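PDB 6IAQ: dihydrodipicolinate reductase N-terminus domain-containing protein, which is an NADP-binding amine dehydrogenase, one of a native enzyme family that carries out the asymmetric reductive amination of ketones. Local coordinates for residues Q92-A97 against A122-L127; T155-D160 against E288-L293; N169-G174 against S237-I242. All blocks are in the same frame, centred on the assembly; numbering follows the deposited sequence.

Interaction 1. Residues Q92-A97 against A122-L127; sequences QLRICA and AELDAL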
loop_
_atom_site.group_PDB
_atom_site.type_symbol
_atom_site.label_atom_id
_atom_site.label_comp_id
_atom_site.label_asym_id
_atom_site.label_seq_id
_atom_site.Cartn_x
_atom_site.Cartn_y
_atom_site.Cartn_z
ATOM N N GLN A 92 19.667 -24.110 -4.805
ATOM C CA GLN A 92 18.459 -24.235 -5.658
ATOM C C GLN A 92 18.443 -23.109 -6.699
ATOM O O GLN A 92 18.037 -23.383 -7.856
ATOM C CB GLN A 92 17.176 -24.247 -4.827
ATOM C CG GLN A 92 17.084 -25.441 -3.896
ATOM C CD GLN A 92 17.932 -25.343 -2.662
ATOM O OE1 GLN A 92 18.040 -24.285 -2.044
ATOM N NE2 GLN A 92 18.516 -26.469 -2.263
ATOM N N LEU A 93 18.860 -21.896 -6.319
ATOM C CA LEU A 93 18.768 -20.721 -7.224
ATOM C C LEU A 93 19.804 -20.879 -8.361
ATOM O O LEU A 93 19.479 -20.451 -9.494
ATOM C CB LEU A 93 18.942 -19.421 -6.421
ATOM C CG LEU A 93 17.800 -19.095 -5.444
ATOM C CD1 LEU A 93 18.126 -17.946 -4.511
ATOM C CD2 LEU A 93 16.543 -18.763 -6.201
ATOM N N ARG A 94 20.979 -21.477 -8.092
ATOM C CA ARG A 94 21.999 -21.768 -9.143
ATOM C C ARG A 94 21.392 -22.700 -10.205
ATOM O O ARG A 94 21.528 -22.422 -11.414
ATOM C CB ARG A 94 23.271 -22.396 -8.586
ATOM C CG ARG A 94 24.009 -21.487 -7.607
ATOM C CD ARG A 94 25.531 -21.434 -7.634
ATOM N NE ARG A 94 26.068 -22.039 -6.431
ATOM C CZ ARG A 94 26.936 -21.480 -5.583
ATOM N NH1 ARG A 94 27.409 -20.259 -5.773
ATOM N NH2 ARG A 94 27.269 -22.128 -4.484
ATOM N N ILE A 95 20.747 -23.780 -9.768
ATOM C CA ILE A 95 20.134 -24.778 -10.679
ATOM C C ILE A 95 19.081 -24.065 -11.565
ATOM O O ILE A 95 19.036 -24.317 -12.812
ATOM C CB ILE A 95 19.576 -25.964 -9.862
ATOM C CG1 ILE A 95 20.708 -26.798 -9.251
ATOM C CG2 ILE A 95 18.600 -26.817 -10.680
ATOM C CD1 ILE A 95 20.262 -27.751 -8.165
ATOM N N CYS A 96 18.256 -23.178 -10.998
ATOM C CA CYS A 96 17.201 -22.465 -11.772
ATOM C C CYS A 96 17.853 -21.541 -12.810
ATOM O O CYS A 96 17.514 -21.642 -14.028
ATOM C CB CYS A 96 16.266 -21.698 -10.845
ATOM S SG CYS A 96 15.186 -22.819 -9.929
ATOM N N ALA A 97 18.778 -20.695 -12.362
ATOM C CA ALA A 97 19.426 -19.666 -13.197
ATOM C C ALA A 97 20.277 -20.337 -14.291
ATOM O O ALA A 97 20.245 -19.846 -15.449
ATOM C CB ALA A 97 20.259 -18.768 -12.318
ATOM N N ALA A 122 25.641 -11.025 -6.250
ATOM C CA ALA A 122 26.314 -10.634 -7.524
ATOM C C ALA A 122 26.411 -11.842 -8.480
ATOM O O ALA A 122 26.072 -11.718 -9.688
ATOM C CB ALA A 122 27.664 -10.044 -7.230
ATOM N N GLU A 123 26.808 -12.991 -7.927
ATOM C CA GLU A 123 26.993 -14.269 -8.663
ATOM C C GLU A 123 25.661 -14.624 -9.341
ATOM O O GLU A 123 25.624 -14.869 -10.599
ATOM C CB GLU A 123 27.341 -15.375 -7.659
ATOM C CG GLU A 123 28.440 -16.370 -7.995
ATOM C CD GLU A 123 28.340 -17.593 -7.071
ATOM O OE1 GLU A 123 28.914 -17.542 -5.948
ATOM O OE2 GLU A 123 27.649 -18.568 -7.460
ATOM N N LEU A 124 24.579 -14.663 -8.541
ATOM C CA LEU A 124 23.258 -15.156 -9.009
ATOM C C LEU A 124 22.690 -14.172 -10.020
ATOM O O LEU A 124 22.055 -14.627 -11.000
ATOM C CB LEU A 124 22.310 -15.328 -7.817
ATOM C CG LEU A 124 22.529 -16.584 -6.969
ATOM C CD1 LEU A 124 21.612 -16.559 -5.763
ATOM C CD2 LEU A 124 22.289 -17.839 -7.807
ATOM N N ASP A 125 22.874 -12.877 -9.774
ATOM C CA ASP A 125 22.359 -11.820 -10.680
ATOM C C ASP A 125 23.030 -11.970 -12.068
ATOM O O ASP A 125 22.302 -11.900 -13.090
ATOM C CB ASP A 125 22.573 -10.439 -10.065
ATOM C CG ASP A 125 21.991 -9.308 -10.890
ATOM O OD1 ASP A 125 20.808 -9.374 -11.242
ATOM O OD2 ASP A 125 22.728 -8.379 -11.189
ATOM N N ALA A 126 24.350 -12.154 -12.104
ATOM C CA ALA A 126 25.141 -12.331 -13.360
ATOM C C ALA A 126 24.670 -13.581 -14.118
ATOM O O ALA A 126 24.430 -13.496 -15.339
ATOM C CB ALA A 126 26.611 -12.426 -13.057
ATOM N N LEU A 127 24.531 -14.710 -13.412
ATOM C CA LEU A 127 24.123 -15.998 -14.013
ATOM C C LEU A 127 22.716 -15.855 -14.617
ATOM O O LEU A 127 22.503 -16.277 -15.797
ATOM C CB LEU A 127 24.168 -17.084 -12.931
ATOM C CG LEU A 127 23.702 -18.467 -13.386
ATOM C CD1 LEU A 127 24.518 -19.015 -14.562
ATOM C CD2 LEU A 127 23.743 -19.447 -12.224
#
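Helices 86-98 and 118-130 lie next to each other on one side of the parallel sheet of the Rossmann domain, each linking successive strands in a beta-alpha-beta crossover. Over Q92-A97 and A122-L127 their axes come within 9.8 Å and run almost parallel, at 17°, so contacts recur about one turn apart, L124 at L93 and R94, L127 at A97. L124 lies at the middle of this seam. Its CG is anti to the carbonyl carbon, and CD2 reaches across to a site between L93 and R94, 4.0 Å from L93 CB and 3.9 Å from the backbone N of R94. The two leucine side chains cross at about a right angle, while L124 also packs on L86 and V90 of the facing helix. One turn further along, L127 swings the other way, with CG anti to the backbone N (chi1 177°). This puts CD2 3.6 Å from A97 CB and beside the carbonyl oxygen of R94; here the CA atoms of A97 and L127 are 6.0 Å apart. On the more exposed side of the contact, R94 and E123 form a salt bridge. The R94 chain leaves its helix, bends at chi2 and chi3, and lays CG against L124 CD2 on the way, whereas the E123 chain is extended beyond CG. Guanidinium and carboxylate end nearly coplanar, meeting edge to edge. A single pair of atoms makes the bond: R94 NH1 donates to the syn lone pair of E123 OE2, bent to 139° at the hydrogen and very short at 2.4 Å.

Interaction 2. Residues T155-D160 against E288-L293; sequences TAHRID and EGEPNL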
loop_
_atom_site.group_PDB
_atom_site.type_symbol
_atom_site.label_atom_id
_atom_site.label_comp_id
_atom_site.label_asym_id
_atom_site.label_seq_id
_atom_site.Cartn_x
_atom_site.Cartn_y
_atom_site.Cartn_z
ATOM N N THR A 155 2.853 9.188 2.645
ATOM C CA THR A 155 1.851 10.160 3.169
ATOM C C THR A 155 2.488 11.074 4.220
ATOM O O THR A 155 1.752 11.928 4.791
ATOM C CB THR A 155 0.616 9.443 3.703
ATOM O OG1 THR A 155 0.909 8.839 4.958
ATOM C CG2 THR A 155 0.092 8.442 2.709
ATOM N N ALA A 156 3.794 10.920 4.489
ATOM C CA ALA A 156 4.492 11.712 5.528
ATOM C C ALA A 156 5.145 12.937 4.879
ATOM O O ALA A 156 5.582 12.832 3.715
ATOM C CB ALA A 156 5.505 10.871 6.244
ATOM N N HIS A 157 5.162 14.064 5.591
ATOM C CA HIS A 157 5.949 15.270 5.216
ATOM C C HIS A 157 7.380 15.127 5.730
ATOM O O HIS A 157 8.309 15.401 4.989
ATOM C CB HIS A 157 5.322 16.545 5.800
ATOM C CG HIS A 157 5.976 17.779 5.274
ATOM N ND1 HIS A 157 6.535 18.727 6.101
ATOM C CD2 HIS A 157 6.156 18.213 4.013
ATOM C CE1 HIS A 157 7.048 19.687 5.367
ATOM N NE2 HIS A 157 6.804 19.406 4.088
ATOM N N ARG A 158 7.524 14.751 6.982
ATOM C CA ARG A 158 8.836 14.518 7.624
ATOM C C ARG A 158 8.757 13.219 8.414
ATOM O O ARG A 158 7.796 13.041 9.176
ATOM C CB ARG A 158 9.225 15.693 8.522
ATOM C CG ARG A 158 10.690 15.656 8.936
ATOM C CD ARG A 158 11.020 16.560 10.117
ATOM N NE ARG A 158 10.592 15.967 11.381
ATOM C CZ ARG A 158 9.630 16.431 12.177
ATOM N NH1 ARG A 158 9.339 15.787 13.298
ATOM N NH2 ARG A 158 8.952 17.525 11.867
ATOM N N ILE A 159 9.758 12.361 8.246
ATOM C CA ILE A 159 9.840 11.084 9.005
ATOM C C ILE A 159 10.995 11.181 9.994
ATOM O O ILE A 159 12.133 11.413 9.530
ATOM C CB ILE A 159 9.998 9.898 8.035
ATOM C CG1 ILE A 159 8.757 9.759 7.144
ATOM C CG2 ILE A 159 10.309 8.624 8.822
ATOM C CD1 ILE A 159 8.880 8.687 6.058
ATOM N N ASP A 160 10.722 10.955 11.277
ATOM C CA ASP A 160 11.773 10.767 12.302
ATOM C C ASP A 160 12.049 9.272 12.460
ATOM O O ASP A 160 13.210 8.887 12.363
ATOM C CB ASP A 160 11.367 11.395 13.634
ATOM C CG ASP A 160 11.132 12.891 13.512
ATOM O OD1 ASP A 160 11.835 13.520 12.718
ATOM O OD2 ASP A 160 10.199 13.395 14.176
ATOM N N GLU A 288 6.653 8.075 13.360
ATOM C CA GLU A 288 6.789 9.320 14.162
ATOM C C GLU A 288 7.392 10.384 13.253
ATOM O O GLU A 288 8.446 10.135 12.632
ATOM C CB GLU A 288 7.634 9.081 15.414
ATOM C CG GLU A 288 6.980 8.090 16.362
ATOM C CD GLU A 288 7.879 7.615 17.490
ATOM O OE1 GLU A 288 7.356 7.292 18.558
ATOM O OE2 GLU A 288 9.097 7.549 17.290
ATOM N N GLY A 289 6.700 11.508 13.134
ATOM C CA GLY A 289 7.173 12.637 12.319
ATOM C C GLY A 289 6.055 13.626 12.141
ATOM O O GLY A 289 5.251 13.761 13.066
ATOM N N GLU A 290 5.987 14.238 10.973
ATOM C CA GLU A 290 4.883 15.128 10.571
ATOM C C GLU A 290 4.179 14.453 9.401
ATOM O O GLU A 290 4.738 14.365 8.311
ATOM C CB GLU A 290 5.450 16.508 10.213
ATOM C CG GLU A 290 4.383 17.530 9.834
ATOM C CD GLU A 290 4.876 18.896 9.374
ATOM O OE1 GLU A 290 6.057 19.247 9.665
ATOM O OE2 GLU A 290 4.079 19.605 8.698
ATOM N N PRO A 291 2.966 13.880 9.585
ATOM C CA PRO A 291 2.333 13.728 10.888
ATOM C C PRO A 291 2.757 12.393 11.507
ATOM O O PRO A 291 3.513 11.677 10.877
ATOM C CB PRO A 291 0.850 13.666 10.499
ATOM C CG PRO A 291 0.864 12.872 9.228
ATOM C CD PRO A 291 2.140 13.295 8.510
ATOM N N ASN A 292 2.226 12.051 12.674
ATOM C CA ASN A 292 2.327 10.673 13.233
ATOM C C ASN A 292 1.304 9.785 12.516
ATOM O O ASN A 292 0.133 10.219 12.355
ATOM C CB ASN A 292 2.117 10.610 14.743
ATOM C CG ASN A 292 3.195 11.369 15.503
ATOM O OD1 ASN A 292 4.353 11.423 15.079
ATOM N ND2 ASN A 292 2.811 11.999 16.606
ATOM N N LEU A 293 1.732 8.589 12.100
ATOM C CA LEU A 293 0.880 7.656 11.326
ATOM C C LEU A 293 0.887 6.296 11.999
ATOM O O LEU A 293 1.878 5.961 12.693
ATOM C CB LEU A 293 1.402 7.551 9.901
ATOM C CG LEU A 293 1.289 8.824 9.086
ATOM C CD1 LEU A 293 2.359 8.858 8.013
ATOM C CD2 LEU A 293 -0.106 8.969 8.491
#
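An antiparallel backbone pairing opens with a classic beta bulge: H157 and R158 both face E290, whose carbonyl oxygen accepts from two amides. H157 N lies 2.8 Å from E290 O, nearly along the C=O axis, and R158 N lies 3.1 Å from the same oxygen, on a lone pair. E290 N returns a bond to R158 O, completing a hydrogen-bonded pair, and beyond the non-hydrogen-bonded pair I159-G289 the amide of D160 binds E288 O at 2.8 Å. The pairing joins the start of strand 158-169 to the loop between strands 282-288 and 293-296. The peptide before P291 is cis, within the turn, across which G289 N bonds N292 OD1; L293 CD1 then rests 3.4 Å from T155 OG1, a hydroxyl bonded to L152 O. R158 bends at chi3 and forms a side-on salt bridge with D160, NE to OD1 and NH1 to OD2, two in-plane hydrogen bonds to syn lone pairs; E290 N sits over one face of the guanidinium. K29 and N312 of the second subunit, at this end of the sheet, bond to H157 O and A156 O. The side chains of H157 and E290 run side by side, ring and carboxylate turned 58° apart. Although H157 ND1 is buried with no hydrogen-bonding partner in the model, E290 OE1 lies 3.6 Å from it, near the ring plane at its edge.

Interaction 3. Residues N169-G174 against S237-I242; sequences NVDDFG and SEALGI. With NAP (NADP nicotinamide-adenine-dinucleotide phosphate), chain F.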
loop_
_atom_site.group_PDB
_atom_site.type_symbol
_atom_site.label_atom_id
_atom_site.label_comp_id
_atom_site.label_asym_id
_atom_site.label_seq_id
_atom_site.Cartn_x
_atom_site.Cartn_y
_atom_site.Cartn_z
ATOM N N ASN A 169 3.324 -17.361 13.962
ATOM C CA ASN A 169 3.200 -18.665 14.645
ATOM C C ASN A 169 4.018 -19.723 13.880
ATOM O O ASN A 169 3.636 -20.075 12.769
ATOM C CB ASN A 169 1.740 -19.066 14.742
ATOM C CG ASN A 169 1.505 -20.300 15.565
ATOM O OD1 ASN A 169 2.432 -20.847 16.157
ATOM N ND2 ASN A 169 0.266 -20.737 15.626
ATOM N N VAL A 170 5.077 -20.243 14.505
ATOM C CA VAL A 170 5.825 -21.435 14.023
ATOM C C VAL A 170 4.859 -22.515 13.519
ATOM O O VAL A 170 5.129 -23.122 12.490
ATOM C CB VAL A 170 6.748 -21.973 15.131
ATOM C CG1 VAL A 170 7.180 -23.404 14.860
ATOM C CG2 VAL A 170 7.940 -21.078 15.279
ATOM N N ASP A 171 3.769 -22.782 14.238
ATOM C CA ASP A 171 2.897 -23.946 13.934
ATOM C C ASP A 171 2.023 -23.679 12.705
ATOM O O ASP A 171 1.295 -24.584 12.320
ATOM C CB ASP A 171 2.079 -24.353 15.168
ATOM C CG ASP A 171 2.858 -25.335 16.047
ATOM O OD1 ASP A 171 4.042 -25.598 15.749
ATOM O OD2 ASP A 171 2.271 -25.823 17.033
ATOM N N ASP A 172 2.088 -22.492 12.104
ATOM C CA ASP A 172 1.447 -22.224 10.789
ATOM C C ASP A 172 2.350 -22.729 9.650
ATOM O O ASP A 172 1.869 -22.740 8.521
ATOM C CB ASP A 172 1.153 -20.733 10.573
ATOM C CG ASP A 172 -0.079 -20.207 11.290
ATOM O OD1 ASP A 172 -0.889 -21.023 11.794
ATOM O OD2 ASP A 172 -0.238 -18.964 11.320
ATOM N N PHE A 173 3.601 -23.098 9.934
ATOM C CA PHE A 173 4.647 -23.402 8.918
ATOM C C PHE A 173 5.277 -24.764 9.225
ATOM O O PHE A 173 4.859 -25.434 10.197
ATOM C CB PHE A 173 5.685 -22.275 8.897
ATOM C CG PHE A 173 5.034 -20.926 8.732
ATOM C CD1 PHE A 173 4.499 -20.545 7.505
ATOM C CD2 PHE A 173 4.900 -20.075 9.809
ATOM C CE1 PHE A 173 3.865 -19.317 7.365
ATOM C CE2 PHE A 173 4.257 -18.849 9.672
ATOM C CZ PHE A 173 3.739 -18.479 8.453
ATOM N N GLY A 174 6.241 -25.171 8.394
ATOM C CA GLY A 174 6.774 -26.540 8.407
ATOM C C GLY A 174 8.045 -26.681 9.226
ATOM O O GLY A 174 8.567 -25.710 9.787
ATOM N N SER A 237 4.245 -28.376 19.859
ATOM C CA SER A 237 4.495 -27.834 18.498
ATOM C C SER A 237 3.956 -28.841 17.500
ATOM O O SER A 237 4.535 -29.942 17.394
ATOM C CB SER A 237 5.947 -27.570 18.245
ATOM O OG SER A 237 6.158 -27.261 16.874
ATOM N N GLU A 238 2.874 -28.499 16.811
ATOM C CA GLU A 238 2.341 -29.316 15.694
ATOM C C GLU A 238 3.375 -29.348 14.561
ATOM O O GLU A 238 3.436 -30.368 13.846
ATOM C CB GLU A 238 0.965 -28.813 15.257
ATOM C CG GLU A 238 -0.116 -29.095 16.283
ATOM C CD GLU A 238 -0.159 -30.530 16.789
ATOM O OE1 GLU A 238 -0.213 -30.717 18.027
ATOM O OE2 GLU A 238 -0.127 -31.463 15.952
ATOM N N ALA A 239 4.179 -28.305 14.374
ATOM C CA ALA A 239 5.139 -28.266 13.244
ATOM C C ALA A 239 6.185 -29.383 13.411
ATOM O O ALA A 239 6.577 -29.968 12.391
ATOM C CB ALA A 239 5.791 -26.914 13.129
ATOM N N LEU A 240 6.652 -29.642 14.637
ATOM C CA LEU A 240 7.699 -30.668 14.892
ATOM C C LEU A 240 7.115 -31.944 15.513
ATOM O O LEU A 240 7.840 -32.930 15.593
ATOM C CB LEU A 240 8.799 -30.034 15.747
ATOM C CG LEU A 240 9.650 -29.000 15.007
ATOM C CD1 LEU A 240 10.637 -28.325 15.929
ATOM C CD2 LEU A 240 10.374 -29.618 13.832
ATOM N N GLY A 241 5.835 -31.960 15.860
ATOM C CA GLY A 241 5.191 -33.060 16.597
ATOM C C GLY A 241 5.928 -33.371 17.883
ATOM O O GLY A 241 6.147 -34.550 18.140
ATOM N N ILE A 242 6.296 -32.353 18.671
ATOM C CA ILE A 242 7.012 -32.545 19.964
ATOM C C ILE A 242 6.256 -31.828 21.080
ATOM O O ILE A 242 5.644 -30.771 20.821
ATOM C CB ILE A 242 8.481 -32.095 19.894
ATOM C CG1 ILE A 242 8.616 -30.590 19.634
ATOM C CG2 ILE A 242 9.246 -32.927 18.873
ATOM C CD1 ILE A 242 10.040 -30.075 19.655
HETATM P PA NAP F . 8.669 -27.172 5.232
HETATM O O1A NAP F . 7.297 -27.633 5.390
HETATM O O2A NAP F . 9.859 -27.694 6.091
HETATM O O5B NAP F . 9.036 -27.387 3.655
HETATM C C5B NAP F . 10.379 -27.339 3.154
HETATM C C4B NAP F . 10.459 -28.248 1.936
HETATM O O4B NAP F . 11.751 -28.196 1.334
HETATM C C3B NAP F . 10.176 -29.747 2.219
HETATM O O3B NAP F . 9.175 -30.116 1.240
HETATM C C2B NAP F . 11.470 -30.499 1.917
HETATM O O2B NAP F . 11.270 -31.762 1.242
HETATM C C1B NAP F . 12.040 -29.563 0.897
HETATM N N9A NAP F . 13.484 -29.605 0.670
HETATM C C8A NAP F . 14.494 -29.400 1.539
HETATM N N7A NAP F . 15.648 -29.448 0.863
HETATM C C5A NAP F . 15.348 -29.599 -0.449
HETATM C C6A NAP F . 16.076 -29.699 -1.740
HETATM N N6A NAP F . 17.400 -29.640 -1.784
HETATM N N1A NAP F . 15.372 -29.863 -2.859
HETATM C C2A NAP F . 14.024 -29.919 -2.890
HETATM N N3A NAP F . 13.273 -29.834 -1.769
HETATM C C4A NAP F . 13.917 -29.710 -0.573
HETATM O O3 NAP F . 8.781 -25.540 5.395
HETATM P PN NAP F . 7.670 -24.442 4.837
HETATM O O1N NAP F . 6.750 -23.954 5.912
HETATM O O2N NAP F . 7.056 -24.914 3.567
HETATM O O5D NAP F . 8.809 -23.348 4.585
HETATM C C5D NAP F . 9.811 -23.399 3.563
HETATM C C4D NAP F . 10.725 -22.206 3.533
HETATM O O4D NAP F . 9.917 -21.037 3.175
HETATM C C3D NAP F . 11.389 -21.985 4.862
HETATM O O3D NAP F . 12.754 -21.628 4.738
HETATM C C2D NAP F . 10.586 -20.818 5.452
HETATM O O2D NAP F . 11.389 -20.109 6.406
HETATM C C1D NAP F . 10.189 -20.044 4.161
HETATM N N1N NAP F . 8.985 -19.218 4.364
HETATM C C2N NAP F . 9.045 -17.949 4.008
HETATM C C3N NAP F . 7.954 -17.125 4.239
HETATM C C7N NAP F . 7.959 -15.676 3.801
HETATM O O7N NAP F . 7.014 -14.993 4.194
HETATM N N7N NAP F . 8.920 -15.186 2.998
HETATM C C4N NAP F . 6.810 -17.661 4.830
HETATM C C5N NAP F . 6.768 -19.004 5.192
HETATM C C6N NAP F . 7.889 -19.753 4.932
HETATM P P2B NAP F . 10.490 -32.980 1.919
HETATM O O1X NAP F . 9.042 -32.605 2.044
HETATM O O2X NAP F . 10.528 -34.084 0.864
HETATM O O3X NAP F . 11.342 -33.142 3.181
#
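Three donors from the turn S237-A239 converge on the carboxylate of D171. The S237 hydroxyl donates to the syn lone pair of D171 OD1 at 2.9 Å, and the amide of A239 reaches the same oxygen at 3.0 Å from above the carboxylate plane, so OD1 is gripped twice. The other oxygen is taken by the preceding amide: E238 N lies 2.8 Å from D171 OD2, again out of the plane. Two consecutive peptide N-H groups and a hydroxyl thus fix the rotation of the carboxylate and would be expected to favour its ionised form. Beside it, the methyl of A239 points into the facing segment, 3.4 Å from F173 O and within van der Waals distance of V170 CG1.

S237 and D171 are themselves positioned by neighbours. S237 OG, anti to its own backbone N (chi1 171°), also receives a weak bond from L240 N, and a G1 beta bulge, with G241 and I242 both facing S237, closes the hairpin of strands 235-237 and 242-244. On the other side, N169 OD1, which also accepts from Y275 N, takes D171 N at 3.0 Å from above its carbonyl plane. This Asx turn starts the 3-10 turn 170-172 that presents D171 to the hairpin. E238 OE1 turns away to a salt bridge with R236.

The 3-10 turn runs on into the cofactor site. F173 brings CD1 and CE1 to 3.6 Å from NAP C5N of the nicotinamide, and E176 N also bonds NADP. G174, the N-cap of helix 175-180, gives its amide to the phosphate oxygen NAP O1N at 2.8 Å, a phosphate contact from the C-terminal domain that faces the Rossmann half of the NADP pocket.

Overall arrangement
Interaction 1 belongs to the Rossmann domain, whereas interactions 2 and 3 lie in the C-terminal domain and share strand 158-169, one near its start and the other at its end. Their centres are nevertheless 39 Å apart. All three are partly buried, but differently: the helix pair combines a leucine seam with a salt bridge on its more exposed side, 155-160 against 288-293 relies on backbone bonds at an end of the sheet that the second subunit meets, and 169-174 against 237-242 centres on one carboxylate bound by amides and a hydroxyl. Interactions 1 and 3, on opposite sides of the chain's centre, both include NADP-pocket residues: Q92 in the former, F173 and G174 in the latter.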